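Putative Ribokinase II (Escherichia coli O6, PDB 3IQ0) probably phosphorylates a ribose-like sugar or related substrate as a pfkB-family kinase, using the ATP and magnesium that it binds. Local coordinates at residues I12-M17 with D67-R72; T48-P53 with G263-A268; I57-N62 with G116-Q121. All coordinates share one frame; numbering follows the deposited sequence.

Contact 1. Residues I12-M17 with D67-R72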
loop_
_atom_site.group_PDB
_atom_site.type_symbol
_atom_site.label_atom_id
_atom_site.label_comp_id
_atom_site.label_asym_id
_atom_site.label_seq_id
_atom_site.Cartn_x
_atom_site.Cartn_y
_atom_site.Cartn_z
ATOM N N ILE B 12 0.764 -2.882 12.750
ATOM C CA ILE B 12 -0.306 -1.917 12.928
ATOM C C ILE B 12 -0.578 -1.454 11.500
ATOM O O ILE B 12 0.341 -1.038 10.792
ATOM C CB ILE B 12 0.131 -0.706 13.763
ATOM C CG1 ILE B 12 0.240 -1.094 15.238
ATOM C CG2 ILE B 12 -0.859 0.429 13.597
ATOM C CD1 ILE B 12 0.703 0.049 16.114
ATOM N N LEU B 13 -1.825 -1.549 11.068
ATOM C CA LEU B 13 -2.177 -1.141 9.717
ATOM C C LEU B 13 -3.583 -0.576 9.699
ATOM O O LEU B 13 -4.270 -0.579 10.724
ATOM C CB LEU B 13 -2.102 -2.341 8.765
ATOM C CG LEU B 13 -2.846 -3.616 9.179
ATOM C CD1 LEU B 13 -3.585 -4.215 8.001
ATOM C CD2 LEU B 13 -1.851 -4.611 9.737
ATOM N N VAL B 14 -3.998 -0.067 8.542
ATOM C CA VAL B 14 -5.346 0.454 8.396
ATOM C C VAL B 14 -6.079 -0.462 7.430
ATOM O O VAL B 14 -5.473 -1.078 6.554
ATOM C CB VAL B 14 -5.383 1.903 7.845
ATOM C CG1 VAL B 14 -4.747 2.862 8.843
ATOM C CG2 VAL B 14 -4.680 1.976 6.499
ATOM N N GLU B 15 -7.387 -0.577 7.610
ATOM C CA GLU B 15 -8.190 -1.422 6.742
ATOM C C GLU B 15 -9.150 -0.531 5.971
ATOM O O GLU B 15 -9.710 0.406 6.535
ATOM C CB GLU B 15 -8.977 -2.438 7.572
ATOM C CG GLU B 15 -9.685 -3.503 6.746
ATOM C CD GLU B 15 -10.269 -4.614 7.599
ATOM O OE1 GLU B 15 -11.506 -4.652 7.773
ATOM O OE2 GLU B 15 -9.488 -5.449 8.101
ATOM N N ILE B 16 -9.303 -0.812 4.679
ATOM C CA ILE B 16 -10.221 -0.074 3.809
ATOM C C ILE B 16 -11.203 -1.141 3.332
ATOM O O ILE B 16 -10.819 -2.064 2.622
ATOM C CB ILE B 16 -9.500 0.550 2.590
ATOM C CG1 ILE B 16 -8.566 1.680 3.039
ATOM C CG2 ILE B 16 -10.522 1.106 1.613
ATOM C CD1 ILE B 16 -7.336 1.219 3.765
HETATM N N MSE B 17 -12.463 -1.017 3.737
HETATM C CA MSE B 17 -13.480 -2.016 3.406
HETATM C C MSE B 17 -14.399 -1.708 2.232
HETATM O O MSE B 17 -14.821 -0.576 2.037
HETATM C CB MSE B 17 -14.361 -2.277 4.634
HETATM C CG MSE B 17 -13.643 -2.911 5.818
HETATM SE SE MSE B 17 -14.718 -2.886 7.437
HETATM C CE MSE B 17 -13.664 -1.628 8.422
ATOM N N ASP B 67 -1.216 7.911 11.675
ATOM C CA ASP B 67 -1.794 8.754 12.716
ATOM C C ASP B 67 -3.122 8.261 13.274
ATOM O O ASP B 67 -3.365 8.357 14.476
ATOM C CB ASP B 67 -1.994 10.184 12.206
ATOM C CG ASP B 67 -0.694 10.859 11.824
ATOM O OD1 ASP B 67 0.383 10.343 12.195
ATOM O OD2 ASP B 67 -0.750 11.917 11.158
ATOM N N ILE B 68 -3.993 7.743 12.416
ATOM C CA ILE B 68 -5.284 7.278 12.904
ATOM C C ILE B 68 -5.113 6.141 13.912
ATOM O O ILE B 68 -5.874 6.041 14.874
ATOM C CB ILE B 68 -6.216 6.839 11.749
ATOM C CG1 ILE B 68 -7.637 6.673 12.286
ATOM C CG2 ILE B 68 -5.717 5.542 11.122
ATOM C CD1 ILE B 68 -8.658 6.355 11.238
ATOM N N ASN B 69 -4.111 5.290 13.707
ATOM C CA ASN B 69 -3.872 4.200 14.647
ATOM C C ASN B 69 -3.297 4.735 15.955
ATOM O O ASN B 69 -3.742 4.345 17.034
ATOM C CB ASN B 69 -2.929 3.162 14.046
ATOM C CG ASN B 69 -3.616 2.286 13.019
ATOM O OD1 ASN B 69 -4.441 1.435 13.362
ATOM N ND2 ASN B 69 -3.291 2.498 11.752
ATOM N N ILE B 70 -2.323 5.637 15.866
ATOM C CA ILE B 70 -1.726 6.206 17.069
ATOM C C ILE B 70 -2.753 6.980 17.890
ATOM O O ILE B 70 -2.758 6.893 19.116
ATOM C CB ILE B 70 -0.544 7.146 16.742
ATOM C CG1 ILE B 70 0.655 6.323 16.270
ATOM C CG2 ILE B 70 -0.158 7.954 17.980
ATOM C CD1 ILE B 70 1.838 7.158 15.816
ATOM N N HIS B 71 -3.620 7.730 17.213
ATOM C CA HIS B 71 -4.652 8.515 17.885
ATOM C C HIS B 71 -5.669 7.634 18.606
ATOM O O HIS B 71 -6.026 7.892 19.760
ATOM C CB HIS B 71 -5.387 9.403 16.875
ATOM C CG HIS B 71 -4.542 10.494 16.291
ATOM N ND1 HIS B 71 -4.949 11.249 15.214
ATOM C CD2 HIS B 71 -3.317 10.953 16.636
ATOM C CE1 HIS B 71 -4.008 12.130 14.917
ATOM N NE2 HIS B 71 -3.008 11.971 15.763
ATOM N N ARG B 72 -6.141 6.602 17.916
ATOM C CA ARG B 72 -7.119 5.678 18.485
ATOM C C ARG B 72 -6.554 4.975 19.718
ATOM O O ARG B 72 -7.179 4.960 20.769
ATOM C CB ARG B 72 -7.533 4.633 17.444
ATOM C CG ARG B 72 -8.225 3.411 18.040
ATOM C CD ARG B 72 -9.561 3.769 18.672
ATOM N NE ARG B 72 -10.651 3.649 17.713
ATOM C CZ ARG B 72 -11.397 2.559 17.558
ATOM N NH1 ARG B 72 -11.185 1.484 18.308
ATOM N NH2 ARG B 72 -12.349 2.537 16.637
#
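At the root of the four-stranded sheet that in ribokinase relatives forms the lid over the sugar site, I12, L13 and V14 meet I68 and N69 of helix 64-75. The short axes of strand 13-17 and helix 67-72 make an angle of 109° and approach to 8.6 Å, and the helix is met by the start of the strand and the residue just before it. N69 carries most of the contact. Its CG lies anti to the carbonyl carbon (chi1 -76°), and the amide is slotted among I12, just before the strand, and L13 and V14 at its start. CG2 of I12 stands almost straight above the amide carbon, 3.4 Å from N69 CG. V14 CG1 lies out beyond the amide nitrogen, 3.3 Å from N69 ND2 and displaced to the side of the amide plane away from I12, and the same methyl packs against I68 CG2 at 3.6 Å. The polar link is slight: ND2 of N69 gives a weak hydrogen bond to L13 O at 3.4 Å, bent to 134° at the hydrogen, with that oxygen tilted out of the amide plane toward the I12 side. N69 OD1 is also 3.3 Å from L13 O, but these are two acceptors and do not bond. Q27 of the second subunit packs on I68. The amide is tied chiefly to its own helix through F65 O, with weak bonds to S37 of strand 29-37 and to L13, and it meets strand 13-18 mainly through aliphatic packing in a buried setting.

Contact 2. Residues T48-P53 with G263-A268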
loop_
_atom_site.group_PDB
_atom_site.type_symbol
_atom_site.label_atom_id
_atom_site.label_comp_id
_atom_site.label_asym_id
_atom_site.label_seq_id
_atom_site.Cartn_x
_atom_site.Cartn_y
_atom_site.Cartn_z
ATOM N N THR B 48 -6.714 -2.423 26.876
ATOM C CA THR B 48 -6.884 -1.106 27.485
ATOM C C THR B 48 -8.343 -0.744 27.721
ATOM O O THR B 48 -8.648 0.023 28.627
ATOM C CB THR B 48 -6.248 0.022 26.647
ATOM O OG1 THR B 48 -6.195 1.206 27.445
ATOM C CG2 THR B 48 -7.087 0.321 25.385
ATOM N N ARG B 49 -9.248 -1.287 26.914
ATOM C CA ARG B 49 -10.651 -0.976 27.105
ATOM C C ARG B 49 -11.191 -1.666 28.351
ATOM O O ARG B 49 -12.229 -1.271 28.875
ATOM C CB ARG B 49 -11.464 -1.373 25.877
ATOM C CG ARG B 49 -11.134 -0.530 24.659
ATOM C CD ARG B 49 -12.368 -0.324 23.832
ATOM N NE ARG B 49 -13.316 0.551 24.508
ATOM C CZ ARG B 49 -14.615 0.582 24.240
ATOM N NH1 ARG B 49 -15.118 -0.222 23.319
ATOM N NH2 ARG B 49 -15.408 1.426 24.883
ATOM N N LEU B 50 -10.489 -2.699 28.817
ATOM C CA LEU B 50 -10.895 -3.403 30.029
ATOM C C LEU B 50 -10.252 -2.729 31.257
ATOM O O LEU B 50 -10.455 -3.158 32.395
ATOM C CB LEU B 50 -10.534 -4.896 29.930
ATOM C CG LEU B 50 -11.433 -5.626 28.909
ATOM C CD1 LEU B 50 -10.956 -7.051 28.676
ATOM C CD2 LEU B 50 -12.888 -5.615 29.414
ATOM N N GLY B 51 -9.495 -1.659 31.009
ATOM C CA GLY B 51 -8.875 -0.894 32.085
ATOM C C GLY B 51 -7.488 -1.309 32.536
ATOM O O GLY B 51 -6.949 -0.772 33.504
ATOM N N VAL B 52 -6.903 -2.267 31.835
ATOM C CA VAL B 52 -5.585 -2.766 32.188
ATOM C C VAL B 52 -4.499 -1.973 31.467
ATOM O O VAL B 52 -4.474 -1.906 30.240
ATOM C CB VAL B 52 -5.481 -4.277 31.841
ATOM C CG1 VAL B 52 -4.048 -4.760 31.960
ATOM C CG2 VAL B 52 -6.394 -5.085 32.769
ATOM N N PRO B 53 -3.603 -1.327 32.230
ATOM C CA PRO B 53 -2.518 -0.542 31.631
ATOM C C PRO B 53 -1.704 -1.406 30.682
ATOM O O PRO B 53 -1.351 -2.541 31.017
ATOM C CB PRO B 53 -1.712 -0.057 32.843
ATOM C CG PRO B 53 -2.161 -0.936 33.975
ATOM C CD PRO B 53 -3.602 -1.194 33.695
ATOM N N GLY B 263 -8.564 -12.793 22.933
ATOM C CA GLY B 263 -7.247 -12.796 23.550
ATOM C C GLY B 263 -7.009 -11.672 24.540
ATOM O O GLY B 263 -6.511 -11.904 25.646
ATOM N N GLY B 264 -7.339 -10.448 24.141
ATOM C CA GLY B 264 -7.152 -9.316 25.035
ATOM C C GLY B 264 -7.993 -9.495 26.282
ATOM O O GLY B 264 -7.528 -9.256 27.401
ATOM N N ALA B 265 -9.237 -9.920 26.084
ATOM C CA ALA B 265 -10.153 -10.144 27.199
ATOM C C ALA B 265 -9.587 -11.162 28.193
ATOM O O ALA B 265 -9.616 -10.938 29.406
ATOM C CB ALA B 265 -11.496 -10.621 26.676
ATOM N N TRP B 266 -9.072 -12.277 27.686
ATOM C CA TRP B 266 -8.516 -13.302 28.567
ATOM C C TRP B 266 -7.368 -12.747 29.406
ATOM O O TRP B 266 -7.384 -12.811 30.646
ATOM C CB TRP B 266 -8.019 -14.514 27.757
ATOM C CG TRP B 266 -7.219 -15.483 28.604
ATOM C CD1 TRP B 266 -5.866 -15.465 28.826
ATOM C CD2 TRP B 266 -7.744 -16.531 29.428
ATOM N NE1 TRP B 266 -5.521 -16.437 29.741
ATOM C CE2 TRP B 266 -6.656 -17.103 30.128
ATOM C CE3 TRP B 266 -9.031 -17.040 29.648
ATOM C CZ2 TRP B 266 -6.819 -18.165 31.031
ATOM C CZ3 TRP B 266 -9.192 -18.097 30.547
ATOM C CH2 TRP B 266 -8.092 -18.644 31.226
ATOM N N ILE B 267 -6.372 -12.199 28.723
ATOM C CA ILE B 267 -5.203 -11.652 29.389
ATOM C C ILE B 267 -5.548 -10.536 30.368
ATOM O O ILE B 267 -5.017 -10.495 31.479
ATOM C CB ILE B 267 -4.180 -11.127 28.359
ATOM C CG1 ILE B 267 -3.735 -12.272 27.440
ATOM C CG2 ILE B 267 -2.984 -10.542 29.070
ATOM C CD1 ILE B 267 -2.958 -13.376 28.162
ATOM N N ALA B 268 -6.440 -9.635 29.970
ATOM C CA ALA B 268 -6.815 -8.532 30.855
ATOM C C ALA B 268 -7.618 -9.027 32.055
ATOM O O ALA B 268 -7.375 -8.613 33.190
ATOM C CB ALA B 268 -7.611 -7.483 30.082
#
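L50 and V52, just past the C-terminal end of helix 39-49, pack on A265 and A268 of helix 258-271. L50 can be traced outward. Its CB already lies 3.9 Å from A268 CB. CG is anti to the carbonyl carbon (chi1 -71°), and from there CD1 reaches helix 258-271 where A265 and A268, about one turn apart, face it, 3.5 Å from A265 CA and 3.7 Å from A268 CB. The same methyl is 4.1 Å from A265 CB, so it rests on the backbone more closely than on that side chain, as small alanines allow. V52 adds a second apolar patch: its CG2 is 3.8 Å from A268 CB and 3.7 Å from A268 O, which leaves A268 CB touching both L50 and V52. Between them G51, at a phi of 90°, closes helix 39-49 in a Schellman motif and turns the chain so that both flanking side chains face helix 258-271. That helix starts within the GAGD signature of pfkB kinases, and the side chain of A265 is about 9 Å from bound ATP. Around the contact, L303 and I306 of helix 303-312 also pack on L50, C286 of helix 276-290 touches A265, and P53 pairs with V6 where the chain enters the central sheet as strand 54-61.

Contact 3. Residues I57-N62 with G116-Q121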
loop_
_atom_site.group_PDB
_atom_site.type_symbol
_atom_site.label_atom_id
_atom_site.label_comp_id
_atom_site.label_asym_id
_atom_site.label_seq_id
_atom_site.Cartn_x
_atom_site.Cartn_y
_atom_site.Cartn_z
ATOM N N ILE B 57 4.599 -2.147 20.874
ATOM C CA ILE B 57 5.821 -1.837 20.134
ATOM C C ILE B 57 5.515 -2.134 18.678
ATOM O O ILE B 57 5.259 -3.280 18.321
ATOM C CB ILE B 57 7.002 -2.728 20.587
ATOM C CG1 ILE B 57 7.344 -2.443 22.051
ATOM C CG2 ILE B 57 8.214 -2.469 19.712
ATOM C CD1 ILE B 57 8.398 -3.369 22.624
ATOM N N SER B 58 5.536 -1.102 17.840
ATOM C CA SER B 58 5.234 -1.281 16.425
ATOM C C SER B 58 5.858 -0.169 15.586
ATOM O O SER B 58 6.549 0.695 16.117
ATOM C CB SER B 58 3.713 -1.301 16.229
ATOM O OG SER B 58 3.356 -1.641 14.898
ATOM N N CYS B 59 5.610 -0.206 14.278
ATOM C CA CYS B 59 6.136 0.791 13.348
ATOM C C CYS B 59 5.069 1.236 12.364
ATOM O O CYS B 59 4.363 0.406 11.806
ATOM C CB CYS B 59 7.303 0.214 12.534
ATOM S SG CYS B 59 8.888 0.137 13.374
ATOM N N VAL B 60 4.944 2.542 12.159
ATOM C CA VAL B 60 3.995 3.074 11.183
ATOM C C VAL B 60 4.749 4.117 10.369
ATOM O O VAL B 60 5.836 4.550 10.764
ATOM C CB VAL B 60 2.766 3.758 11.839
ATOM C CG1 VAL B 60 2.002 2.761 12.695
ATOM C CG2 VAL B 60 3.207 4.957 12.654
ATOM N N GLY B 61 4.187 4.505 9.230
ATOM C CA GLY B 61 4.830 5.510 8.407
ATOM C C GLY B 61 4.438 6.892 8.891
ATOM O O GLY B 61 3.610 7.026 9.794
ATOM N N ASN B 62 5.029 7.917 8.292
ATOM C CA ASN B 62 4.735 9.296 8.657
ATOM C C ASN B 62 3.585 9.827 7.801
ATOM O O ASN B 62 3.738 10.803 7.066
ATOM C CB ASN B 62 5.989 10.155 8.464
ATOM C CG ASN B 62 5.755 11.611 8.794
ATOM O OD1 ASN B 62 5.222 11.943 9.850
ATOM N ND2 ASN B 62 6.163 12.493 7.890
ATOM N N GLY B 116 6.790 -4.508 8.330
ATOM C CA GLY B 116 7.955 -5.364 8.203
ATOM C C GLY B 116 9.293 -4.688 8.422
ATOM O O GLY B 116 10.329 -5.270 8.110
ATOM N N LYS B 117 9.273 -3.472 8.962
ATOM C CA LYS B 117 10.499 -2.722 9.231
ATOM C C LYS B 117 10.877 -2.790 10.711
ATOM O O LYS B 117 11.958 -2.359 11.109
ATOM C CB LYS B 117 10.323 -1.260 8.835
ATOM C CG LYS B 117 11.452 -0.695 7.990
ATOM C CD LYS B 117 11.154 -0.808 6.501
ATOM C CE LYS B 117 11.203 -2.238 6.005
ATOM N NZ LYS B 117 12.588 -2.753 5.954
ATOM N N LEU B 118 9.977 -3.332 11.523
ATOM C CA LEU B 118 10.218 -3.465 12.956
ATOM C C LEU B 118 11.503 -4.251 13.192
ATOM O O LEU B 118 11.602 -5.415 12.814
ATOM C CB LEU B 118 9.044 -4.194 13.615
ATOM C CG LEU B 118 9.018 -4.317 15.143
ATOM C CD1 LEU B 118 8.973 -2.936 15.767
ATOM C CD2 LEU B 118 7.802 -5.124 15.575
ATOM N N SER B 119 12.489 -3.622 13.818
ATOM C CA SER B 119 13.750 -4.304 14.078
ATOM C C SER B 119 14.009 -4.436 15.571
ATOM O O SER B 119 13.509 -3.645 16.370
ATOM C CB SER B 119 14.910 -3.554 13.413
ATOM O OG SER B 119 15.044 -2.241 13.929
ATOM N N ALA B 120 14.798 -5.442 15.934
ATOM C CA ALA B 120 15.141 -5.698 17.325
ATOM C C ALA B 120 15.640 -4.439 18.023
ATOM O O ALA B 120 15.590 -4.341 19.245
ATOM C CB ALA B 120 16.197 -6.792 17.404
ATOM N N GLN B 121 16.123 -3.471 17.251
ATOM C CA GLN B 121 16.612 -2.242 17.856
ATOM C C GLN B 121 15.446 -1.310 18.142
ATOM O O GLN B 121 15.466 -0.555 19.112
ATOM C CB GLN B 121 17.622 -1.551 16.941
ATOM C CG GLN B 121 18.511 -0.573 17.688
ATOM C CD GLN B 121 19.166 -1.209 18.905
ATOM O OE1 GLN B 121 19.876 -2.211 18.790
ATOM N NE2 GLN B 121 18.926 -0.632 20.078
#
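C59 of strand 54-61 and L118 of an irregular loop lie nearest in backbone terms, their CA atoms 5.9 Å apart, with an extended chain facing a segment without regular helix or strand. L118 does most of the touching. Its CG is anti to the backbone N (chi1 -174°), and the branch then carries CD1 over the strand, 4.0 Å from I57 CG2 and 3.9 Å from C59 SG. That methyl is thus held between two residues spaced two apart on one face of the strand, and it also lies 4.1 Å from S58 CA, above the backbone that joins them. The I57 and L118 side chains cross at about a right angle. C59 SG, placed anti to the carbonyl carbon (chi1 -79°), touches the loop twice, since L118 CA is likewise 3.9 Å away. S58 sends its CB to the other face, where OG bonds to G10 O. L118 further packs on I9 of strand 5-9 and on M146 and A149 of helix 144-159, which places it between that helix and the central sheet. With a methyl, a thiol and carbon atoms making the contact at 3.9 Å or more, and with no polar bond between the segments, cohesion here is by van der Waals packing and burial.

All three contacts are made by mostly buried residues, yet their places differ: contact 2 lies about 12 Å from the centre of the chain, contact 1 about 15 Å and contact 3 about 17 Å (centre to centre). Contacts 1 and 3 share the surroundings of strand 54-61. S58 and V60 pack on I12, and V60 also on I70, whereas I57 and C59 serve the loop at 116-121. Contact 2 adjoins contact 3 in sequence only, because the chain runs from helix 39-49 into that strand. Chemically, contacts 2 and 3 are apolar, helix-end to helix and strand to loop; contact 1, between the core and the probable lid sheet, includes a buried amide and is bordered by the second subunit.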